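Local coordinates for tRNA threonylcarbamoyladenosine biosynthesis protein TsaB (Pseudomonas aeruginosa, PDB 5BR9) that probably takes part in making the threonylcarbamoyladenosine modification found at position 37 of certain tRNAs, at residues Arg113-Glu118 with Asp167-Gly172; Ala122-Asp125 with Val131-Gly134; Thr173-Gly176 with Arg180-Gln183. All blocks are in the same frame, centred on the assembly; numbering follows the deposited sequence.

Contact 1: residues Arg113-Glu118 with Asp167-Gly172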
loop_
_atom_site.group_PDB
_atom_site.type_symbol
_atom_site.label_atom_id
_atom_site.label_comp_id
_atom_site.label_asym_id
_atom_site.label_seq_id
_atom_site.Cartn_x
_atom_site.Cartn_y
_atom_site.Cartn_z
ATOM N N ARG A 113 14.571 23.976 9.633
ATOM C CA ARG A 113 13.581 24.636 10.476
ATOM C C ARG A 113 13.974 24.619 11.955
ATOM O O ARG A 113 13.791 25.610 12.666
ATOM C CB ARG A 113 12.202 23.991 10.301
ATOM C CG ARG A 113 11.125 24.572 11.207
ATOM C CD ARG A 113 9.764 23.955 10.919
ATOM N NE ARG A 113 9.761 22.490 11.016
ATOM C CZ ARG A 113 9.663 21.820 12.160
ATOM N NH1 ARG A 113 9.573 22.480 13.309
ATOM N NH2 ARG A 113 9.649 20.494 12.157
ATOM N N GLU A 114 14.531 23.506 12.413
ATOM C CA GLU A 114 14.798 23.339 13.840
ATOM C C GLU A 114 16.180 23.830 14.307
ATOM O O GLU A 114 16.306 24.329 15.413
ATOM C CB GLU A 114 14.632 21.867 14.219
ATOM C CG GLU A 114 13.202 21.382 14.276
ATOM C CD GLU A 114 13.091 19.935 14.778
ATOM O OE1 GLU A 114 14.107 19.359 15.225
ATOM O OE2 GLU A 114 11.969 19.387 14.779
ATOM N N GLN A 115 17.206 23.666 13.477
ATOM C CA GLN A 115 18.584 23.995 13.863
ATOM C C GLN A 115 19.080 25.236 13.158
ATOM O O GLN A 115 20.130 25.761 13.502
ATOM C CB GLN A 115 19.551 22.852 13.524
ATOM C CG GLN A 115 19.191 21.513 14.105
ATOM C CD GLN A 115 19.099 21.549 15.608
ATOM O OE1 GLN A 115 19.835 22.279 16.271
ATOM N NE2 GLN A 115 18.183 20.766 16.160
ATOM N N GLY A 116 18.340 25.669 12.140
ATOM C CA GLY A 116 18.748 26.765 11.279
ATOM C C GLY A 116 19.861 26.414 10.301
ATOM O O GLY A 116 20.413 27.296 9.652
ATOM N N ALA A 117 20.175 25.129 10.173
ATOM C CA ALA A 117 21.257 24.686 9.273
ATOM C C ALA A 117 20.861 24.831 7.806
ATOM O O ALA A 117 19.827 24.335 7.380
ATOM C CB ALA A 117 21.645 23.252 9.569
ATOM N N GLU A 118 21.685 25.525 7.039
ATOM C CA GLU A 118 21.356 25.808 5.652
ATOM C C GLU A 118 22.018 24.825 4.710
ATOM O O GLU A 118 21.690 24.766 3.526
ATOM C CB GLU A 118 21.751 27.240 5.324
ATOM C CG GLU A 118 20.899 28.200 6.117
ATOM C CD GLU A 118 21.009 29.621 5.667
ATOM O OE1 GLU A 118 21.790 29.894 4.730
ATOM O OE2 GLU A 118 20.292 30.462 6.255
ATOM N N ASP A 167 29.704 24.671 9.033
ATOM C CA ASP A 167 28.316 25.131 8.990
ATOM C C ASP A 167 27.323 24.035 8.563
ATOM O O ASP A 167 26.117 24.147 8.807
ATOM C CB ASP A 167 28.191 26.327 8.050
ATOM C CG ASP A 167 28.519 25.963 6.620
ATOM O OD1 ASP A 167 29.637 25.461 6.384
ATOM O OD2 ASP A 167 27.649 26.154 5.743
ATOM N N TRP A 168 27.814 22.975 7.937
ATOM C CA TRP A 168 26.899 21.910 7.530
ATOM C C TRP A 168 26.597 20.915 8.673
ATOM O O TRP A 168 27.405 20.700 9.578
ATOM C CB TRP A 168 27.439 21.179 6.298
ATOM C CG TRP A 168 28.706 20.441 6.490
ATOM C CD1 TRP A 168 29.961 20.971 6.560
ATOM C CD2 TRP A 168 28.861 19.021 6.598
ATOM N NE1 TRP A 168 30.891 19.967 6.721
ATOM C CE2 TRP A 168 30.242 18.760 6.743
ATOM C CE3 TRP A 168 27.969 17.946 6.592
ATOM C CZ2 TRP A 168 30.748 17.470 6.879
ATOM C CZ3 TRP A 168 28.478 16.657 6.727
ATOM C CH2 TRP A 168 29.853 16.431 6.863
ATOM N N PHE A 169 25.411 20.323 8.606
ATOM C CA PHE A 169 24.824 19.559 9.704
ATOM C C PHE A 169 24.466 18.159 9.216
ATOM O O PHE A 169 24.006 17.987 8.085
ATOM C CB PHE A 169 23.586 20.323 10.228
ATOM C CG PHE A 169 22.852 19.665 11.390
ATOM C CD1 PHE A 169 23.237 19.908 12.700
ATOM C CD2 PHE A 169 21.730 18.873 11.163
ATOM C CE1 PHE A 169 22.551 19.334 13.767
ATOM C CE2 PHE A 169 21.028 18.305 12.224
ATOM C CZ PHE A 169 21.443 18.531 13.533
ATOM N N GLY A 170 24.645 17.166 10.074
ATOM C CA GLY A 170 24.265 15.800 9.737
ATOM C C GLY A 170 22.929 15.414 10.370
ATOM O O GLY A 170 22.722 15.502 11.592
ATOM N N ALA A 171 22.004 14.989 9.527
ATOM C CA ALA A 171 20.672 14.635 9.986
ATOM C C ALA A 171 20.294 13.229 9.566
ATOM O O ALA A 171 20.488 12.847 8.416
ATOM C CB ALA A 171 19.652 15.613 9.452
ATOM N N GLY A 172 19.737 12.473 10.506
ATOM C CA GLY A 172 19.143 11.181 10.206
ATOM C C GLY A 172 19.837 9.974 10.807
ATOM O O GLY A 172 21.014 10.040 11.205
#
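Phe169 is fixed at its backbone by hydrogen bonds to Arg119 and Ala121 on the adjacent strand, and from there its benzyl group reaches Gln115 and Ala117. No hydrogen bond passes between residues 113-118 and 167-172, so the contact itself is carbon against carbon. Gln115 comes in over one face of the Phe169 ring with its CG, which lies 4.2 Å from the ring centroid and 25° off the normal. This is a CH-pi contact, displaced toward the rim: CG is 3.8 Å from Phe169 CZ. The Gln115 chain bends at chi2 (-58°), and its amide plane ends up almost parallel to the ring, yet the methylene does the touching. Ala117 meets the root of the same side chain, with its CB 3.6 Å from Phe169 CB. Phe169 carries its CG anti to the backbone N (chi1 -180°), which extends the ring away from the Ala117 methyl toward the glutamine. Between the two partners sits Gly116, where positive phi ends the run of helical residues and turns the chain so that Gln115 and Ala117 both direct their CB atoms at strand 168-171. Trp168 points the other way, against Trp161. Two residues before Gln115 on the helix, Arg113 forms a salt bridge with Asp198 of helix 196-208. The arrangement is a helix end and its glycine turn packed, at the surface of the actin-like (ASKHA) lobe, on a strand of the mixed sheet that the chain is about to enter.

Contact 2: residues Ala122-Asp125 with Val131-Gly134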
loop_
_atom_site.group_PDB
_atom_site.type_symbol
_atom_site.label_atom_id
_atom_site.label_comp_id
_atom_site.label_asym_id
_atom_site.label_seq_id
_atom_site.Cartn_x
_atom_site.Cartn_y
_atom_site.Cartn_z
ATOM N N ALA A 122 21.844 14.647 4.720
ATOM C CA ALA A 122 20.847 13.732 5.249
ATOM C C ALA A 122 21.279 12.289 5.004
ATOM O O ALA A 122 21.708 11.938 3.912
ATOM C CB ALA A 122 19.497 14.011 4.629
ATOM N N ALA A 123 21.189 11.466 6.038
ATOM C CA ALA A 123 21.537 10.060 5.926
ATOM C C ALA A 123 20.523 9.225 6.675
ATOM O O ALA A 123 20.285 9.452 7.858
ATOM C CB ALA A 123 22.964 9.787 6.470
ATOM N N ILE A 124 19.937 8.262 5.968
ATOM C CA ILE A 124 18.946 7.348 6.521
ATOM C C ILE A 124 19.481 5.933 6.410
ATOM O O ILE A 124 19.938 5.516 5.345
ATOM C CB ILE A 124 17.583 7.492 5.796
ATOM C CG1 ILE A 124 16.976 8.875 6.068
ATOM C CG2 ILE A 124 16.641 6.371 6.211
ATOM C CD1 ILE A 124 15.722 9.173 5.249
ATOM N N ASP A 125 19.396 5.187 7.499
ATOM C CA ASP A 125 19.905 3.835 7.527
ATOM C C ASP A 125 19.209 3.017 6.455
ATOM O O ASP A 125 18.005 3.098 6.301
ATOM C CB ASP A 125 19.678 3.172 8.884
ATOM C CG ASP A 125 20.460 1.883 9.025
ATOM O OD1 ASP A 125 20.132 1.055 9.891
ATOM O OD2 ASP A 125 21.383 1.672 8.222
ATOM N N VAL A 131 23.846 3.111 3.730
ATOM C CA VAL A 131 22.967 4.210 4.079
ATOM C C VAL A 131 22.477 4.916 2.838
ATOM O O VAL A 131 23.205 5.048 1.850
ATOM C CB VAL A 131 23.664 5.230 5.034
ATOM C CG1 VAL A 131 24.029 4.591 6.362
ATOM C CG2 VAL A 131 24.922 5.799 4.371
ATOM N N TYR A 132 21.253 5.425 2.922
ATOM C CA TYR A 132 20.755 6.369 1.959
ATOM C C TYR A 132 21.344 7.731 2.285
ATOM O O TYR A 132 21.449 8.094 3.457
ATOM C CB TYR A 132 19.239 6.408 1.998
ATOM C CG TYR A 132 18.562 5.109 1.621
ATOM C CD1 TYR A 132 18.572 4.648 0.306
ATOM C CD2 TYR A 132 17.935 4.328 2.581
ATOM C CE1 TYR A 132 17.940 3.458 -0.047
ATOM C CE2 TYR A 132 17.308 3.136 2.237
ATOM C CZ TYR A 132 17.319 2.700 0.924
ATOM O OH TYR A 132 16.689 1.514 0.590
ATOM N N TRP A 133 21.738 8.470 1.244
ATOM C CA TRP A 133 22.550 9.675 1.385
ATOM C C TRP A 133 22.138 10.772 0.408
ATOM O O TRP A 133 22.006 10.513 -0.777
ATOM C CB TRP A 133 24.018 9.310 1.179
ATOM C CG TRP A 133 24.985 10.452 1.206
ATOM C CD1 TRP A 133 25.496 11.130 0.122
ATOM C CD2 TRP A 133 25.589 11.031 2.359
ATOM N NE1 TRP A 133 26.392 12.083 0.540
ATOM C CE2 TRP A 133 26.459 12.055 1.907
ATOM C CE3 TRP A 133 25.487 10.783 3.737
ATOM C CZ2 TRP A 133 27.215 12.833 2.783
ATOM C CZ3 TRP A 133 26.233 11.561 4.608
ATOM C CH2 TRP A 133 27.092 12.569 4.125
ATOM N N GLY A 134 21.946 11.993 0.913
ATOM C CA GLY A 134 21.587 13.138 0.087
ATOM C C GLY A 134 21.928 14.443 0.785
ATOM O O GLY A 134 21.606 14.640 1.962
#
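Tyr132 leaves strand 131-139 beside Ile124, and its side chain runs along the backbone of the partner strand. Its CB lies 3.5 Å from Ile124 O. With CG anti to the carbonyl carbon (chi1 -63°), the ring follows the hairpin toward its turn. CD2 is 3.6 Å from Ile124 O, which approaches the ring obliquely. Asp125 O lies at the ring edge, near its plane, closest to Tyr132 CD2 at 3.9 Å, with CE2 next. Pro74 and Ala126 also touch the side chain. Underneath, the backbones form regular antiparallel pairing. Ile124 and Tyr132 are a hydrogen-bonded pair: Tyr132 N gives a 2.8 Å bond to Ile124 O, and Ile124 N returns one to Tyr132 O. Ala122 and Gly134 form the next such pair, with Ala122 N 2.8 Å from Gly134 O and Gly134 N 3.0 Å from Ala122 O. Between them stands the non-hydrogen-bonded pair Ala123 and Trp133, where Ala123 CA sits 3.2 Å from Tyr132 O in a CA-H...O contact. On that pair's face of the sheet, the Ala123 methyl meets the edge of the indole, its CB 3.9 Å from Trp133 CE3, while Trp133 NE1 is hydrogen-bonded to Ala158 O. On the other face, Ala122 and Ile124 pack against Leu104 of helix 103-115, and Ile124 also against Leu107. Val131 is paired with Asp125, and there the side chains diverge. Direction and register thus come from four backbone bonds, and the side chains add mainly apolar contacts on both faces. Each of the four carbonyls, of Ala122, Ile124, Tyr132 and Gly134, accepts one of those bonds, which satisfies them in a largely buried part of the hairpin.

Contact 3: residues Thr173-Gly176 with Arg180-Gln183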
loop_
_atom_site.group_PDB
_atom_site.type_symbol
_atom_site.label_atom_id
_atom_site.label_comp_id
_atom_site.label_asym_id
_atom_site.label_seq_id
_atom_site.Cartn_x
_atom_site.Cartn_y
_atom_site.Cartn_z
ATOM N N THR A 173 19.106 8.860 10.837
ATOM C CA THR A 173 19.575 7.637 11.491
ATOM C C THR A 173 20.808 7.034 10.824
ATOM O O THR A 173 21.494 6.199 11.419
ATOM C CB THR A 173 18.483 6.557 11.500
ATOM O OG1 THR A 173 18.137 6.232 10.146
ATOM C CG2 THR A 173 17.222 7.046 12.252
ATOM N N GLY A 174 21.074 7.442 9.585
ATOM C CA GLY A 174 22.272 7.012 8.875
ATOM C C GLY A 174 23.550 7.462 9.572
ATOM O O GLY A 174 24.619 6.889 9.375
ATOM N N TRP A 175 23.436 8.495 10.397
ATOM C CA TRP A 175 24.586 9.038 11.087
ATOM C C TRP A 175 25.034 8.158 12.242
ATOM O O TRP A 175 26.070 8.431 12.852
ATOM C CB TRP A 175 24.292 10.474 11.540
ATOM C CG TRP A 175 24.360 11.379 10.334
ATOM C CD1 TRP A 175 23.312 11.815 9.566
ATOM C CD2 TRP A 175 25.548 11.885 9.713
ATOM N NE1 TRP A 175 23.775 12.577 8.520
ATOM C CE2 TRP A 175 25.146 12.632 8.584
ATOM C CE3 TRP A 175 26.915 11.779 10.000
ATOM C CZ2 TRP A 175 26.060 13.277 7.750
ATOM C CZ3 TRP A 175 27.827 12.435 9.173
ATOM C CH2 TRP A 175 27.392 13.167 8.059
ATOM N N GLY A 176 24.302 7.064 12.490
ATOM C CA GLY A 176 24.794 6.016 13.372
ATOM C C GLY A 176 26.110 5.451 12.854
ATOM O O GLY A 176 26.918 4.944 13.622
ATOM N N ARG A 180 32.564 5.611 10.516
ATOM C CA ARG A 180 33.038 4.950 9.294
ATOM C C ARG A 180 33.035 5.853 8.048
ATOM O O ARG A 180 33.450 5.433 6.965
ATOM C CB ARG A 180 32.188 3.705 9.010
ATOM C CG ARG A 180 32.487 2.527 9.945
ATOM C CD ARG A 180 31.507 1.365 9.732
ATOM N NE ARG A 180 31.503 0.892 8.348
ATOM C CZ ARG A 180 30.653 -0.011 7.866
ATOM N NH1 ARG A 180 29.731 -0.547 8.658
ATOM N NH2 ARG A 180 30.719 -0.378 6.590
ATOM N N MET A 181 32.544 7.078 8.189
ATOM C CA MET A 181 32.475 8.017 7.068
ATOM C C MET A 181 33.814 8.754 6.883
ATOM O O MET A 181 34.563 8.920 7.842
ATOM C CB MET A 181 31.332 9.018 7.303
ATOM C CG MET A 181 29.965 8.367 7.388
ATOM S SD MET A 181 28.667 9.567 7.725
ATOM C CE MET A 181 27.160 8.614 7.439
ATOM N N PRO A 182 34.117 9.204 5.652
ATOM C CA PRO A 182 35.397 9.898 5.425
ATOM C C PRO A 182 35.436 11.343 5.935
ATOM O O PRO A 182 36.504 11.940 5.930
ATOM C CB PRO A 182 35.547 9.871 3.900
ATOM C CG PRO A 182 34.149 9.810 3.398
ATOM C CD PRO A 182 33.362 9.013 4.400
ATOM N N GLN A 183 34.293 11.897 6.333
ATOM C CA GLN A 183 34.269 13.180 7.031
ATOM C C GLN A 183 33.074 13.211 7.971
ATOM O O GLN A 183 32.185 12.363 7.871
ATOM C CB GLN A 183 34.211 14.360 6.044
ATOM C CG GLN A 183 32.924 14.448 5.237
ATOM C CD GLN A 183 32.882 13.493 4.056
ATOM O OE1 GLN A 183 33.823 13.432 3.269
ATOM N NE2 GLN A 183 31.777 12.753 3.916
#
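The indole of Trp175 receives Met181 over one face: the CE methyl stands 4.2 Å from the centroid of the six-membered ring and 15° off its normal, a CH-pi contact displaced toward the rim. The sulfur is set farther to the side. Met181 SD is 3.9 Å from the same centroid but 33° off the normal, so it approaches obliquely. Its nearest ring atom is Trp175 CZ3 at 3.3 Å, a close approach, and Trp175 CE3 follows at 3.6 Å. Together these make a Met-aromatic contact in which the methyl lies over the benzo ring while the sulfur comes in obliquely near CZ3 and CE3. The pyrrole nitrogen of Trp175, NE1, is hydrogen-bonded to Ala121 O, which would limit rotation of the ring. Met181 reaches across because its chain is extended beyond CG, with chi2 at 178°, and it crosses the tryptophan at about a right angle. Trp175 meets it halfway: its CB points away from residues 180-183, but the far end of the ring swings back toward them. The methyl has a second neighbour in Gly174, whose O lies 3.6 Å from Met181 CE. Residues 173-176 hold a tight 3-10 turn, with Gly176 N bonded to Thr173 O at 3.1 Å. Both segments belong to the long connection between strands 168-171 and 187-189. Here the indole touches Pro185 and Ala190, Met181 also packs on Val157, and residues 173-176 lie against strand 119-125, so the connection folds back on the sheet.

Leaving helix 103-115, the chain enters contact 1 at residues 113-118, and that loop closes only when strand 168-171 arrives. Nested inside it is contact 2, the short hairpin of strands 119-125 and 131-139. Contact 3 opens after both have closed and joins two parts of the loop that follows strand 168-171. Strand 119-125 links all three: Ala123 N probably bonds to Ala171 O of contact 1, and Ala123 O to Gly174 N of contact 3. Aromatic rings continue the junction, with Trp175 meeting Trp168 and Trp133. The helix end, the hairpin and the late loop are thereby gathered round one mixed sheet.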